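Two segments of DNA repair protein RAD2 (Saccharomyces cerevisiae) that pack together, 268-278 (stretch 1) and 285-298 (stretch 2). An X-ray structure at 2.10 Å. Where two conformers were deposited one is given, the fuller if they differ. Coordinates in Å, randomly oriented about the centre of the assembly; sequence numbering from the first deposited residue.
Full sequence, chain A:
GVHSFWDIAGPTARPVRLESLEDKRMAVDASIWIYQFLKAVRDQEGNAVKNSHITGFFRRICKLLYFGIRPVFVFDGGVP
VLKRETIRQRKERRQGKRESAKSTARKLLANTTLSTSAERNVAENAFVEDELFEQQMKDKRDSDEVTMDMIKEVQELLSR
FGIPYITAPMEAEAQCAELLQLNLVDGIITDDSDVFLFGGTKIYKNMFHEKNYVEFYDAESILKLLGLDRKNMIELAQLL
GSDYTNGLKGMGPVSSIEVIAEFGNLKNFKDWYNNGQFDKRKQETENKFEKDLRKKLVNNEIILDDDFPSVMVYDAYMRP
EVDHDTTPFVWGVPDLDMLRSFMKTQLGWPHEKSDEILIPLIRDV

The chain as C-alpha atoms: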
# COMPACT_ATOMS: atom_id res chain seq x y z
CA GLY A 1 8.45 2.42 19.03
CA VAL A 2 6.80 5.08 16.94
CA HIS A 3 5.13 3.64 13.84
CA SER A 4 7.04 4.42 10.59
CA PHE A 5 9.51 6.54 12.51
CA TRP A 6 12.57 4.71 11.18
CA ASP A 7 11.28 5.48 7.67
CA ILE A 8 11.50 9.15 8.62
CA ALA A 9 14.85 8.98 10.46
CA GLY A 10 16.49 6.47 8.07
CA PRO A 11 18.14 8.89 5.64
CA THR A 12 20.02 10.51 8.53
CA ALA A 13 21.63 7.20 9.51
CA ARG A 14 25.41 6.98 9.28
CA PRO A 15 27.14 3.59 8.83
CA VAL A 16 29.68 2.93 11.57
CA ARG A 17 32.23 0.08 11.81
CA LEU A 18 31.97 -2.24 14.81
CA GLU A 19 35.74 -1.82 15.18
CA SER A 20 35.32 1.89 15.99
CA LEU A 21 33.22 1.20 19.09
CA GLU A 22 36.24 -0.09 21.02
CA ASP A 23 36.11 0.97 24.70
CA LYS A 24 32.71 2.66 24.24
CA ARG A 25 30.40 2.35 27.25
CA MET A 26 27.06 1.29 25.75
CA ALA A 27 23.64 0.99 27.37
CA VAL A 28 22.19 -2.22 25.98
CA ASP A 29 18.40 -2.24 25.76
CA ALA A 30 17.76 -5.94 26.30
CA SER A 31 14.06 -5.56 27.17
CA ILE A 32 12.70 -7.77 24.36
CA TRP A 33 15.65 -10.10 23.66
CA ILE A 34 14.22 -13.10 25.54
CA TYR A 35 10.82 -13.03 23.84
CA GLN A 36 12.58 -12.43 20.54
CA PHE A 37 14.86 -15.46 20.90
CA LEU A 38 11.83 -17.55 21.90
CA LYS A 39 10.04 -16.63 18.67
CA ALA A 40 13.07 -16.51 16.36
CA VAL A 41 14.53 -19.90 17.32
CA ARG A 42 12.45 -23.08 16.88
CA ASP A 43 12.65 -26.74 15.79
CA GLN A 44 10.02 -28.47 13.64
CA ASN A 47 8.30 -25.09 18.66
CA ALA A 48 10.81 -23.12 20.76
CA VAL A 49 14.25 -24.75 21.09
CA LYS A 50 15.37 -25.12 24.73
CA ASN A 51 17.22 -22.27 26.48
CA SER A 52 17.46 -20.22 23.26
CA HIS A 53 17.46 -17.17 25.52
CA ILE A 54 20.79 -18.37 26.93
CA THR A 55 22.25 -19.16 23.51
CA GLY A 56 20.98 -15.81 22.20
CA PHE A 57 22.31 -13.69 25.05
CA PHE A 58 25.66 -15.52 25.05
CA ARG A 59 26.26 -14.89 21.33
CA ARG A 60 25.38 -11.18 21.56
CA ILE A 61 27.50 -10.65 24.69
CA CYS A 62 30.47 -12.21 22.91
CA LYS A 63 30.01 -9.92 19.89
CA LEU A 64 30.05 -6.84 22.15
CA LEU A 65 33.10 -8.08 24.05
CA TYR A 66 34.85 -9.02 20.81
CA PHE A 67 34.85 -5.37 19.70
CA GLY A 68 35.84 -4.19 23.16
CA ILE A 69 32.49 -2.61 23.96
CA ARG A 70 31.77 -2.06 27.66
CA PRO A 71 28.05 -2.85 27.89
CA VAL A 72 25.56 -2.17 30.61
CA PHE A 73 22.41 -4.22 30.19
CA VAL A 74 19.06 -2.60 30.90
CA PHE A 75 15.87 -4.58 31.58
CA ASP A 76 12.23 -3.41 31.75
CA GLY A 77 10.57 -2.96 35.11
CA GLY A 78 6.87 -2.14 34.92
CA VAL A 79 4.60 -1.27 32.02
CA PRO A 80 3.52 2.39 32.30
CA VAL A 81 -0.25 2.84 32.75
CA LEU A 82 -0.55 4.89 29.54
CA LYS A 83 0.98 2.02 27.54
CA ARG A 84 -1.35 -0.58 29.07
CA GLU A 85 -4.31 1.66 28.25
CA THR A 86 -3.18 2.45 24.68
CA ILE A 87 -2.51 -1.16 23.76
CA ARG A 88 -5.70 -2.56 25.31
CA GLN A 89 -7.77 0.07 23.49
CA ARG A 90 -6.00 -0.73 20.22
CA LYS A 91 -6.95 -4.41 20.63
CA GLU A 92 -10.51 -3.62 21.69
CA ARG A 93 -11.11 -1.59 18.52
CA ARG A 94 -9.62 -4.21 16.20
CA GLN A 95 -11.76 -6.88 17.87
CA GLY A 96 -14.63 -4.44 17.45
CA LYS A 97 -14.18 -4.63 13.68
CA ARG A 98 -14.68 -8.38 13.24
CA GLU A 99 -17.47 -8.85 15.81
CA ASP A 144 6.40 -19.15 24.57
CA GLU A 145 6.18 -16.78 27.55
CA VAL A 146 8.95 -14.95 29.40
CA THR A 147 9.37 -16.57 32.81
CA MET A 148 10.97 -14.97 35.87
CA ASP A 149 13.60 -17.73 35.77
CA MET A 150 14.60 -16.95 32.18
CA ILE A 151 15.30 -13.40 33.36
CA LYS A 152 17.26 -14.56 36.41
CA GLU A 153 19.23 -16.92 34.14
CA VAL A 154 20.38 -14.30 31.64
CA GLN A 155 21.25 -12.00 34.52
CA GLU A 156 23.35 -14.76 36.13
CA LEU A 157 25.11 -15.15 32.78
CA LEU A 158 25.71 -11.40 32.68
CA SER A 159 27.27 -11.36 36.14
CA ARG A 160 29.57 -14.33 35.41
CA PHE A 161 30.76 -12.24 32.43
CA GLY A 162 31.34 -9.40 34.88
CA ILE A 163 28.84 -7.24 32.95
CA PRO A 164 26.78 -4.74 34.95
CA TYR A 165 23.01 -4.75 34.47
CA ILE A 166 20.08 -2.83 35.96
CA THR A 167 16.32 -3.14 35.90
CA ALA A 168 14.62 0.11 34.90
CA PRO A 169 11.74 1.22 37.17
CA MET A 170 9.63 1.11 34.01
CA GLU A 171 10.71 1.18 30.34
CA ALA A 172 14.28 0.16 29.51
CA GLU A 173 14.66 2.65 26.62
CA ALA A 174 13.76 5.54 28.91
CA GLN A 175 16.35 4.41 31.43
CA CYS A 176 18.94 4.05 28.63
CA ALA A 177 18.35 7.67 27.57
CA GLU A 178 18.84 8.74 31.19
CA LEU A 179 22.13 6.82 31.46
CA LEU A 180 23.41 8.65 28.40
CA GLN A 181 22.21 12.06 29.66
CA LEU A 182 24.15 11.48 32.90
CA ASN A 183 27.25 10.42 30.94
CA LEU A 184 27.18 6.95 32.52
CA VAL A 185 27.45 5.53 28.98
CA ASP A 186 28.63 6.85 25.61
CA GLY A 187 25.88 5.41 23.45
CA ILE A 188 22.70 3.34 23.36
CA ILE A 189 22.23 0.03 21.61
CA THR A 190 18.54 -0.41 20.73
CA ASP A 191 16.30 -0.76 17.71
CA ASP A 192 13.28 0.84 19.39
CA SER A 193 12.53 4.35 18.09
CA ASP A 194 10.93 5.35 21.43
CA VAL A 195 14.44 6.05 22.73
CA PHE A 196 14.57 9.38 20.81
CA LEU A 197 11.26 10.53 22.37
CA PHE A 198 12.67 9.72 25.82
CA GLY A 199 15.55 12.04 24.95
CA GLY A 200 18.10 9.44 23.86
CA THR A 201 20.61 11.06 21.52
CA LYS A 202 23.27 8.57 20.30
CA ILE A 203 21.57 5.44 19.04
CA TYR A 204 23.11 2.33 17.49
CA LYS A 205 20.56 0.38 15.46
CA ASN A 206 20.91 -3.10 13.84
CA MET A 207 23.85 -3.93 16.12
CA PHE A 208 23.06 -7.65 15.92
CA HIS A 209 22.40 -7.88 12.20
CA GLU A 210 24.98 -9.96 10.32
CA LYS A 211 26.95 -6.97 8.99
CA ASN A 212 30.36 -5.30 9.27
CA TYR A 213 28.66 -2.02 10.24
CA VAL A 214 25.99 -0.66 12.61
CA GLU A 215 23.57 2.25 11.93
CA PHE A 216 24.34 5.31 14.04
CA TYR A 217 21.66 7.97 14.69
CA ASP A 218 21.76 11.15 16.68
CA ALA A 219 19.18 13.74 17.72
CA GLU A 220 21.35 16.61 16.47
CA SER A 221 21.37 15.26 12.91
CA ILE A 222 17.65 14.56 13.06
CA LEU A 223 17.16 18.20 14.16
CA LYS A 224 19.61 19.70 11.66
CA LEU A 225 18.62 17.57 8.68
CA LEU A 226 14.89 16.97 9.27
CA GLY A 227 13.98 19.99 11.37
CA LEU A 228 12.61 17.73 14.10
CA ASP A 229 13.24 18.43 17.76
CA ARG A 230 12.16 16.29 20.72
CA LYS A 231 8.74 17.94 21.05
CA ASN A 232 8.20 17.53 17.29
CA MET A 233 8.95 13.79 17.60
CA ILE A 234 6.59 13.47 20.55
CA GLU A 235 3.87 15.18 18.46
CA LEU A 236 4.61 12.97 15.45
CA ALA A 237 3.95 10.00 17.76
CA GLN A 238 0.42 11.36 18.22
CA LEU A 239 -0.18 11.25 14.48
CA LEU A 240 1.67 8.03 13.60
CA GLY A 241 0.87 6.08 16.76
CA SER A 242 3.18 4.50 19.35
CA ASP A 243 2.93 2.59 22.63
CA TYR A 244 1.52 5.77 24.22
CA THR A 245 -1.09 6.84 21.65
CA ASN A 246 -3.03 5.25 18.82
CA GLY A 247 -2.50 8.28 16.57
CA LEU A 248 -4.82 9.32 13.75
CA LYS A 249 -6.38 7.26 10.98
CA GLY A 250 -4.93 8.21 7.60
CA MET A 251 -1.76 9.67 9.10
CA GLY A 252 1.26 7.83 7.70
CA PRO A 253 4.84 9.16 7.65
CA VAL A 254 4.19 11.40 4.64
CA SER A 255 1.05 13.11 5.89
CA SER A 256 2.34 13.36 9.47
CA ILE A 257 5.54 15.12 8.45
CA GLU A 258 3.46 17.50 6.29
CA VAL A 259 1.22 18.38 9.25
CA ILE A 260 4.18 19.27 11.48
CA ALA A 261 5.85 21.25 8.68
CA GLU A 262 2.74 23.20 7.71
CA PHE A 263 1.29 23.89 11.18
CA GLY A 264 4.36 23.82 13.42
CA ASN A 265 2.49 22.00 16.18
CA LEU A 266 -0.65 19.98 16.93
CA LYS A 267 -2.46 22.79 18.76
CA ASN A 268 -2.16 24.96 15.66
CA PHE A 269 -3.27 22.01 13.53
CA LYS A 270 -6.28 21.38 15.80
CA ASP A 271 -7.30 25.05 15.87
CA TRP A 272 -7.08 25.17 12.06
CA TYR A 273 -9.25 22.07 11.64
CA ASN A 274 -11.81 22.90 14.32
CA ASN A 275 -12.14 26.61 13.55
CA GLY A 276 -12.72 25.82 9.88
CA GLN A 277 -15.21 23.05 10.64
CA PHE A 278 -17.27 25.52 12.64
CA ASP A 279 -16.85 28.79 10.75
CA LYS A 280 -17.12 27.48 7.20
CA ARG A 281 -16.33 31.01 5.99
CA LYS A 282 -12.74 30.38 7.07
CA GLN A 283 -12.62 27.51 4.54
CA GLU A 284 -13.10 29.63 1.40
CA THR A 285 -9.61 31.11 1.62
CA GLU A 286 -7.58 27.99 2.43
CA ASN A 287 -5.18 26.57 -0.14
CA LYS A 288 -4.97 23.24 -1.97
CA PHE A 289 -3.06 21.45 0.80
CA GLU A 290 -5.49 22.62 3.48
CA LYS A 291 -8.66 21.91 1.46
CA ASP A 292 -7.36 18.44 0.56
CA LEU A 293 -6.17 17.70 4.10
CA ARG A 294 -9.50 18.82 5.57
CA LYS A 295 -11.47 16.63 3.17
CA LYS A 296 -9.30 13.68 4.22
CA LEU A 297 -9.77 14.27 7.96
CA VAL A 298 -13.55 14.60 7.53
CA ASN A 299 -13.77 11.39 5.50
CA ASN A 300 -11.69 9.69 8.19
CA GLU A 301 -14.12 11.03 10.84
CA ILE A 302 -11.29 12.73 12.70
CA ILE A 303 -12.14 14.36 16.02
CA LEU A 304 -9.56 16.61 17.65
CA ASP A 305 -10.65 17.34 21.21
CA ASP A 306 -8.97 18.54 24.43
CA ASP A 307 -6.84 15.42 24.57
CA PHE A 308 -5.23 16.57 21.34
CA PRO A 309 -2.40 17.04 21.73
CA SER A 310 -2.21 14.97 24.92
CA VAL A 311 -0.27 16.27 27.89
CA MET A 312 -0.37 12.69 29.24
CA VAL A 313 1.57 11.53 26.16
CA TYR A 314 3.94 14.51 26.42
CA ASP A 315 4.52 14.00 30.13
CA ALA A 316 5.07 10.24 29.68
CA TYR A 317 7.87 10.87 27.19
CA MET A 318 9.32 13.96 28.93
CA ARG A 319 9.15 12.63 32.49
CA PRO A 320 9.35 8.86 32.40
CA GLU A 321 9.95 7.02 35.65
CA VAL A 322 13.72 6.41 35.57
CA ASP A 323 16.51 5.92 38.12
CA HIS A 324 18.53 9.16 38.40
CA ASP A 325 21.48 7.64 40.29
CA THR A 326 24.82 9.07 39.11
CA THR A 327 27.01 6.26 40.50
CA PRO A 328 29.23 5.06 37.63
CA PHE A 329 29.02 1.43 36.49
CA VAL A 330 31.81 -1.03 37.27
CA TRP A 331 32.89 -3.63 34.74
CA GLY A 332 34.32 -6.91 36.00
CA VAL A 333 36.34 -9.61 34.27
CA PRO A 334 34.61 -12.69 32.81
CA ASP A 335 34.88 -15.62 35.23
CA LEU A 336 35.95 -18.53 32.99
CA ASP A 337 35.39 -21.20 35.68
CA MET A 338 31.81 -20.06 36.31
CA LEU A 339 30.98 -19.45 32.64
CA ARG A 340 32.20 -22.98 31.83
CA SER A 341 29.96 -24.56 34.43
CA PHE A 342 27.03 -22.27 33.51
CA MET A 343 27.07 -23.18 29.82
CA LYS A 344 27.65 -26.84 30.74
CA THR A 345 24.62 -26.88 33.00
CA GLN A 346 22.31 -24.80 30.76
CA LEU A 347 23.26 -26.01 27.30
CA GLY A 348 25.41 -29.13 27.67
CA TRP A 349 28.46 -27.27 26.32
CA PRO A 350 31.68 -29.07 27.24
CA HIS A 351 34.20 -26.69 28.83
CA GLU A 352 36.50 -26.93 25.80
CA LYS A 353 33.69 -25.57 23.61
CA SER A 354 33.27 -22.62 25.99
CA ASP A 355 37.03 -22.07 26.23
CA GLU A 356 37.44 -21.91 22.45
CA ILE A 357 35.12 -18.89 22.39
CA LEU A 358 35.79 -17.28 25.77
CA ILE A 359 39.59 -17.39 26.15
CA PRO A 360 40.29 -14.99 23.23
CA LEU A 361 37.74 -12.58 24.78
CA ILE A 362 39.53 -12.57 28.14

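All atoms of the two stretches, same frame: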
# COMPACT_ATOMS: atom_id res chain seq x y z
N ASN A 268 -1.89 24.17 16.85
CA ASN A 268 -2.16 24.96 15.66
C ASN A 268 -2.93 24.16 14.61
O ASN A 268 -3.84 24.70 13.96
CB ASN A 268 -0.86 25.52 15.06
CG ASN A 268 -0.09 26.39 16.05
OD1 ASN A 268 -0.64 26.79 17.08
ND2 ASN A 268 1.17 26.69 15.74
N PHE A 269 -2.58 22.89 14.45
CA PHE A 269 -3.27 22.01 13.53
C PHE A 269 -4.73 21.86 13.99
O PHE A 269 -5.66 22.04 13.20
CB PHE A 269 -2.51 20.67 13.45
CG PHE A 269 -3.25 19.55 12.75
CD1 PHE A 269 -3.72 19.69 11.45
CD2 PHE A 269 -3.42 18.32 13.38
CE1 PHE A 269 -4.39 18.62 10.80
CE2 PHE A 269 -4.08 17.25 12.75
CZ PHE A 269 -4.56 17.41 11.46
N LYS A 270 -4.93 21.56 15.27
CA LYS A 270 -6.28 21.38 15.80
C LYS A 270 -7.12 22.63 15.60
O LYS A 270 -8.23 22.57 15.07
CB LYS A 270 -6.28 21.01 17.29
CG LYS A 270 -7.70 20.95 17.88
CD LYS A 270 -7.72 20.42 19.31
CE LYS A 270 -7.10 21.40 20.31
NZ LYS A 270 -7.07 20.79 21.69
N ASP A 271 -6.58 23.78 16.01
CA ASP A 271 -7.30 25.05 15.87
C ASP A 271 -7.70 25.28 14.40
O ASP A 271 -8.85 25.63 14.11
CB ASP A 271 -6.45 26.22 16.40
CG ASP A 271 -6.33 26.21 17.92
OD1 ASP A 271 -7.15 25.54 18.59
OD2 ASP A 271 -5.41 26.87 18.45
N TRP A 272 -6.77 25.04 13.49
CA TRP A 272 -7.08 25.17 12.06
C TRP A 272 -8.25 24.29 11.62
O TRP A 272 -9.18 24.75 10.95
CB TRP A 272 -5.86 24.82 11.21
CG TRP A 272 -6.23 24.56 9.80
CD1 TRP A 272 -6.50 25.50 8.83
CD2 TRP A 272 -6.43 23.28 9.18
NE1 TRP A 272 -6.84 24.88 7.65
CE2 TRP A 272 -6.80 23.52 7.83
CE3 TRP A 272 -6.31 21.97 9.62
CZ2 TRP A 272 -7.05 22.48 6.93
CZ3 TRP A 272 -6.57 20.94 8.73
CH2 TRP A 272 -6.94 21.20 7.40
N TYR A 273 -8.21 23.03 12.01
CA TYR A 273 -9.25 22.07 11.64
C TYR A 273 -10.58 22.44 12.28
O TYR A 273 -11.60 22.56 11.60
CB TYR A 273 -8.84 20.68 12.11
CG TYR A 273 -9.81 19.57 11.78
CD1 TYR A 273 -10.17 19.30 10.46
CD2 TYR A 273 -10.30 18.74 12.77
CE1 TYR A 273 -11.04 18.27 10.16
CE2 TYR A 273 -11.15 17.69 12.47
CZ TYR A 273 -11.51 17.46 11.17
OH TYR A 273 -12.37 16.42 10.89
N ASN A 274 -10.57 22.60 13.60
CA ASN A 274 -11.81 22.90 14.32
C ASN A 274 -12.42 24.25 13.96
O ASN A 274 -13.63 24.33 13.75
CB ASN A 274 -11.59 22.77 15.82
CG ASN A 274 -11.43 21.32 16.26
OD1 ASN A 274 -11.67 20.41 15.47
ND2 ASN A 274 -11.05 21.11 17.51
N ASN A 275 -11.60 25.30 13.90
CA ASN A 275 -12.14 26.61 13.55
C ASN A 275 -12.81 26.60 12.18
O ASN A 275 -13.87 27.21 11.99
CB ASN A 275 -11.06 27.69 13.55
CG ASN A 275 -10.51 27.96 14.93
OD1 ASN A 275 -11.05 27.51 15.94
ND2 ASN A 275 -9.42 28.72 14.98
N GLY A 276 -12.20 25.89 11.23
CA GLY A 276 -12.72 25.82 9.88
C GLY A 276 -13.94 24.92 9.76
O GLY A 276 -14.78 25.12 8.88
N GLN A 277 -14.04 23.92 10.64
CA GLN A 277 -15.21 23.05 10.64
C GLN A 277 -16.40 23.83 11.17
O GLN A 277 -17.52 23.66 10.69
CB GLN A 277 -14.98 21.79 11.49
CG GLN A 277 -14.08 20.74 10.83
CD GLN A 277 -14.60 20.26 9.48
OE1 GLN A 277 -14.01 20.55 8.44
NE2 GLN A 277 -15.72 19.53 9.50
N PHE A 278 -16.17 24.70 12.15
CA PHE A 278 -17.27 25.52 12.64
C PHE A 278 -17.60 26.71 11.73
O PHE A 278 -18.71 26.81 11.20
CB PHE A 278 -17.02 26.05 14.05
CG PHE A 278 -18.10 26.99 14.50
CD1 PHE A 278 -19.32 26.50 14.93
CD2 PHE A 278 -17.92 28.37 14.44
CE1 PHE A 278 -20.34 27.35 15.32
CE2 PHE A 278 -18.94 29.23 14.83
CZ PHE A 278 -20.15 28.72 15.26
N THR A 285 -10.90 30.51 1.92
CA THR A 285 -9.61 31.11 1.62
C THR A 285 -8.44 30.13 1.71
O THR A 285 -7.32 30.46 1.30
CB THR A 285 -9.32 32.30 2.55
OG1 THR A 285 -9.00 31.81 3.86
CG2 THR A 285 -10.55 33.21 2.63
N GLU A 286 -8.68 28.93 2.24
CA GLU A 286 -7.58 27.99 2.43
C GLU A 286 -7.10 27.36 1.12
O GLU A 286 -7.86 27.22 0.16
CB GLU A 286 -7.90 26.93 3.51
CG GLU A 286 -8.99 25.93 3.19
CD GLU A 286 -9.36 25.07 4.40
OE1 GLU A 286 -9.88 23.95 4.19
OE2 GLU A 286 -9.16 25.52 5.56
N ASN A 287 -5.81 27.02 1.09
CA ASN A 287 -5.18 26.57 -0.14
C ASN A 287 -5.49 25.12 -0.49
O ASN A 287 -6.35 24.48 0.13
CB ASN A 287 -3.67 26.80 -0.09
CG ASN A 287 -3.02 26.20 1.15
OD1 ASN A 287 -3.46 25.17 1.65
ND2 ASN A 287 -1.96 26.84 1.64
N LYS A 288 -4.78 24.61 -1.50
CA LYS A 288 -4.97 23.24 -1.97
C LYS A 288 -4.68 22.25 -0.86
O LYS A 288 -5.53 21.40 -0.54
CB LYS A 288 -4.05 22.98 -3.16
CG LYS A 288 -4.30 21.65 -3.85
CD LYS A 288 -5.52 21.72 -4.75
CE LYS A 288 -5.57 20.52 -5.69
NZ LYS A 288 -5.48 19.22 -4.95
N PHE A 289 -3.49 22.36 -0.26
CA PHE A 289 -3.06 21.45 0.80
C PHE A 289 -4.08 21.37 1.93
O PHE A 289 -4.44 20.28 2.37
CB PHE A 289 -1.70 21.87 1.36
CG PHE A 289 -1.32 21.12 2.61
CD1 PHE A 289 -0.90 19.81 2.54
CD2 PHE A 289 -1.43 21.73 3.86
CE1 PHE A 289 -0.57 19.10 3.69
CE2 PHE A 289 -1.10 21.04 5.01
CZ PHE A 289 -0.67 19.72 4.93
N GLU A 290 -4.54 22.53 2.38
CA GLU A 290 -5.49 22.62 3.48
C GLU A 290 -6.89 22.10 3.13
O GLU A 290 -7.54 21.44 3.95
CB GLU A 290 -5.54 24.05 4.02
CG GLU A 290 -4.22 24.48 4.68
CD GLU A 290 -4.27 25.88 5.29
OE1 GLU A 290 -5.14 26.68 4.88
OE2 GLU A 290 -3.44 26.16 6.19
N LYS A 291 -7.36 22.40 1.92
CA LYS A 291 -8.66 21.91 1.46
C LYS A 291 -8.63 20.39 1.27
O LYS A 291 -9.59 19.69 1.61
CB LYS A 291 -9.08 22.61 0.16
N ASP A 292 -7.52 19.88 0.73
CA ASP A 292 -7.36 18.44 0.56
C ASP A 292 -7.21 17.73 1.91
O ASP A 292 -7.83 16.69 2.15
CB ASP A 292 -6.15 18.13 -0.32
CG ASP A 292 -6.34 18.55 -1.77
OD1 ASP A 292 -7.50 18.79 -2.19
OD2 ASP A 292 -5.32 18.64 -2.50
N LEU A 293 -6.37 18.28 2.78
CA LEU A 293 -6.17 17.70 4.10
C LEU A 293 -7.49 17.66 4.89
O LEU A 293 -7.82 16.65 5.51
CB LEU A 293 -5.10 18.47 4.87
CG LEU A 293 -4.87 18.05 6.33
CD1 LEU A 293 -4.58 16.57 6.44
CD2 LEU A 293 -3.75 18.88 6.93
N ARG A 294 -8.24 18.76 4.84
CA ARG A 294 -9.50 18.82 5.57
C ARG A 294 -10.45 17.74 5.08
O ARG A 294 -11.04 17.02 5.89
CB ARG A 294 -10.16 20.18 5.42
CG ARG A 294 -11.49 20.29 6.17
CD ARG A 294 -12.09 21.69 6.04
NE ARG A 294 -11.18 22.72 6.55
CZ ARG A 294 -11.04 23.02 7.84
NH1 ARG A 294 -11.74 22.36 8.76
NH2 ARG A 294 -10.19 23.97 8.21
N LYS A 295 -10.59 17.63 3.77
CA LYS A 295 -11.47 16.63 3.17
C LYS A 295 -11.09 15.23 3.66
O LYS A 295 -11.96 14.41 3.97
CB LYS A 295 -11.40 16.70 1.64
CG LYS A 295 -12.69 16.31 0.95
CD LYS A 295 -12.92 14.80 0.95
CE LYS A 295 -14.36 14.47 1.33
NZ LYS A 295 -14.67 14.88 2.73
N LYS A 296 -9.79 14.97 3.73
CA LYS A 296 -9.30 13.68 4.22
C LYS A 296 -9.66 13.43 5.69
O LYS A 296 -10.09 12.32 6.05
CB LYS A 296 -7.79 13.58 4.02
CG LYS A 296 -7.20 12.31 4.58
CD LYS A 296 -5.75 12.16 4.16
CE LYS A 296 -5.13 10.91 4.77
NZ LYS A 296 -3.71 10.77 4.36
N LEU A 297 -9.48 14.44 6.54
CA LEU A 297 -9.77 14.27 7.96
C LEU A 297 -11.27 14.03 8.18
O LEU A 297 -11.66 13.16 8.96
CB LEU A 297 -9.27 15.48 8.77
CG LEU A 297 -7.76 15.77 8.67
CD1 LEU A 297 -7.43 17.18 9.15
CD2 LEU A 297 -6.95 14.76 9.46
N VAL A 298 -12.10 14.78 7.46
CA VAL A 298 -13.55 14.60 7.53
C VAL A 298 -13.93 13.17 7.14
O VAL A 298 -14.59 12.46 7.91
CB VAL A 298 -14.30 15.62 6.65
CG1 VAL A 298 -15.79 15.31 6.61
CG2 VAL A 298 -14.08 17.02 7.18

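The contact between the two stretches is organised around Arg294, whose side chain runs out from the second helix through t chi1 and chi2, turns at chi3 (m), and inserts among Trp272, Tyr273, Gly276 and Gln277 of the first. Its guanidinium donates to two main-chain carbonyls, NH1 to Tyr273 O at 2.9 Å and NH2 to Trp272 O at 3.0 Å, and NH1 also reaches the side-chain oxygen OE1 of Gln277 at 2.9 Å. All three bonds are close to linear. The two carbonyls already accept the helical amides of Gly276 and Gln277, so the arginine adds a second donor to each without breaking the helix.

Glu286, in the loop before the second helix, fixes the guanidinium from its own stretch. A salt bridge joins Arg294 NE to Glu286 OE1 at 3.0 Å, and Arg294 NH2 donates to Glu286 OE2 at 3.2 Å. The carboxylate thus balances the charge of a buried arginine and orients its remaining N-H groups toward the first helix. The same OE2 accepts a weak hydrogen bond from Trp272 NE1, 3.2 Å away, which ties the indole into the polar cluster.

Trp272 also offers Arg294 a ring face. Arg294 CZ lies 4.5 Å from the centroid of the six-membered ring and 23° off its normal, a cation-pi arrangement. Gly276 lies over the opposite face of the guanidinium, its C atom 3.5 Å from Arg294 NH1. With Arg294 placed as it is, there is no room for a side chain here: an ideal CB on Gly276 would fall 2.1 Å from Arg294 NH2, a clash.

Outside this cluster the contact is largely apolar. The edge of the indole meets the backbone of the second helix, with Trp272 CZ2 3.2 Å from Glu290 O, while Trp272 CH2 packs 3.9 Å from Leu293 CG. Leu297 is shared by three aromatic rings: its CD1 is 3.7 Å from Phe269 CZ and 3.9 Å from Trp272 CZ3, and its CB is 3.6 Å from Tyr273 CE1. Phe269 CE1 further touches Leu293 CD2 at 3.9 Å. At the margin, Val298 CG2 approaches Gln277 OE1 at 3.7 Å.

The helices cross at -80°, nearly perpendicular, with their axes 11.2 Å apart at closest approach. This wide spacing accommodates the large side chains between them, and the nearest CA atoms, those of Tyr273 and Arg294, are 6.9 Å apart. Asn287 caps the start of the second helix, its OD1 accepting from Glu290 N at 2.9 Å. Together the two stretches bury 551 Å², summed over both sides.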